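Side-chain contact in hemolysin BL lytic component L1 (Bacillus cereus, PDB 7NMQ), which probably acts as one of the lytic components of a three-part alpha-helical pore-forming toxin that breaks cell membranes: residues L290-L293 with Y294-V297. Sequence-based numbering, arbitrary orientation.
Sequences LAYL and YQTV
A291, Y292 and L293 each present their carbonyl oxygen to the amide four residues on, as in any alpha-helix; Q295 N meets A291 O at 3.1 Å and V297 N meets L293 O at 3.1 Å. Y292 O is gripped twice, by T296 N and, at 2.8 Å, by T296 OG1, and the two donors come from opposite faces of the carbonyl plane. The hydroxyl stands anti to its own carbonyl carbon (chi1 -56°), beside the backbone N, which turns it back along the helix; threonine suits this buried position, since its hydroxyl finds an acceptor in its own helix. Y294 takes the rarer rotamer, CG between N and the carbonyl carbon (chi1 78°), and its ring folds back over A291, whose carbonyl oxygen lies over one face, offset toward the rim. Alanine suits this place: its CB lies 4.2 Å from Y294 CE2, and so small a side chain lets the ring lie close over the backbone. Glutamine's long chain runs extended past A291 O and alongside Y292, bringing Q295 OE1 to the ring edge, 3.4 Å from Y292 CD1, with amide and ring planes 58° apart. Within helix 275-325, apolar residues face helix 10-33: L290 packs on M31, L293 on M24 and Y27, V297 on M24. Y294 stacks edge-to-face with Y143 of helix 107-154, while Y292 packs on helix 173-200, its aromatic ring suiting a cation-pi contact with K188.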
loop_
_atom_site.group_PDB
_atom_site.type_symbol
_atom_site.label_atom_id
_atom_site.label_comp_id
_atom_site.label_asym_id
_atom_site.label_seq_id
_atom_site.Cartn_x
_atom_site.Cartn_y
_atom_site.Cartn_z
ATOM N N LEU A 290 8.583 2.015 12.047
ATOM C CA LEU A 290 8.262 3.447 11.803
ATOM C C LEU A 290 8.978 3.925 10.540
ATOM O O LEU A 290 8.391 4.795 9.887
ATOM C CB LEU A 290 8.704 4.294 12.980
ATOM C CG LEU A 290 7.895 4.117 14.265
ATOM C CD1 LEU A 290 8.399 5.058 15.346
ATOM C CD2 LEU A 290 6.423 4.270 14.071
ATOM N N ALA A 291 10.186 3.471 10.249
ATOM C CA ALA A 291 10.914 3.834 9.016
ATOM C C ALA A 291 10.222 3.180 7.812
ATOM O O ALA A 291 9.984 3.888 6.834
ATOM C CB ALA A 291 12.362 3.437 9.073
ATOM N N TYR A 292 9.842 1.906 7.915
ATOM C CA TYR A 292 9.149 1.208 6.810
ATOM C C TYR A 292 7.834 1.939 6.485
ATOM O O TYR A 292 7.432 1.996 5.291
ATOM C CB TYR A 292 8.927 -0.254 7.168
ATOM C CG TYR A 292 10.185 -1.063 7.333
ATOM C CD1 TYR A 292 11.369 -0.742 6.679
ATOM C CD2 TYR A 292 10.149 -2.245 8.025
ATOM C CE1 TYR A 292 12.519 -1.508 6.833
ATOM C CE2 TYR A 292 11.292 -3.018 8.189
ATOM C CZ TYR A 292 12.482 -2.674 7.574
ATOM O OH TYR A 292 13.591 -3.478 7.807
ATOM N N LEU A 293 7.136 2.471 7.484
ATOM C CA LEU A 293 5.866 3.199 7.265
ATOM C C LEU A 293 6.121 4.403 6.354
ATOM O O LEU A 293 5.365 4.552 5.368
ATOM C CB LEU A 293 5.236 3.652 8.584
ATOM C CG LEU A 293 4.360 2.632 9.293
ATOM C CD1 LEU A 293 4.168 3.006 10.762
ATOM C CD2 LEU A 293 2.999 2.561 8.610
ATOM N N TYR A 294 7.081 5.272 6.651
ATOM C CA TYR A 294 7.198 6.474 5.791
ATOM C C TYR A 294 7.710 6.017 4.413
ATOM O O TYR A 294 7.306 6.634 3.401
ATOM C CB TYR A 294 7.988 7.612 6.439
ATOM C CG TYR A 294 9.480 7.501 6.440
ATOM C CD1 TYR A 294 10.221 7.690 5.292
ATOM C CD2 TYR A 294 10.198 7.338 7.628
ATOM C CE1 TYR A 294 11.609 7.610 5.309
ATOM C CE2 TYR A 294 11.585 7.277 7.648
ATOM C CZ TYR A 294 12.306 7.400 6.479
ATOM O OH TYR A 294 13.674 7.349 6.507
ATOM N N GLN A 295 8.508 4.957 4.329
ATOM C CA GLN A 295 9.031 4.458 3.035
ATOM C C GLN A 295 7.872 3.957 2.175
ATOM O O GLN A 295 7.878 4.167 0.944
ATOM C CB GLN A 295 10.052 3.349 3.210
ATOM C CG GLN A 295 11.301 3.816 3.924
ATOM C CD GLN A 295 12.116 2.626 4.385
ATOM O OE1 GLN A 295 11.820 1.446 4.109
ATOM N NE2 GLN A 295 13.189 2.931 5.047
ATOM N N THR A 296 6.916 3.281 2.794
ATOM C CA THR A 296 5.759 2.704 2.088
ATOM C C THR A 296 4.844 3.835 1.619
ATOM O O THR A 296 4.315 3.758 0.476
ATOM C CB THR A 296 5.015 1.685 2.955
ATOM O OG1 THR A 296 5.936 0.683 3.364
ATOM C CG2 THR A 296 3.915 1.045 2.154
ATOM N N VAL A 297 4.629 4.870 2.413
ATOM C CA VAL A 297 3.830 6.023 1.930
ATOM C C VAL A 297 4.566 6.656 0.747
ATOM O O VAL A 297 3.882 7.090 -0.203
ATOM C CB VAL A 297 3.547 7.046 3.045
ATOM C CG1 VAL A 297 2.965 8.354 2.494
ATOM C CG2 VAL A 297 2.609 6.439 4.054
#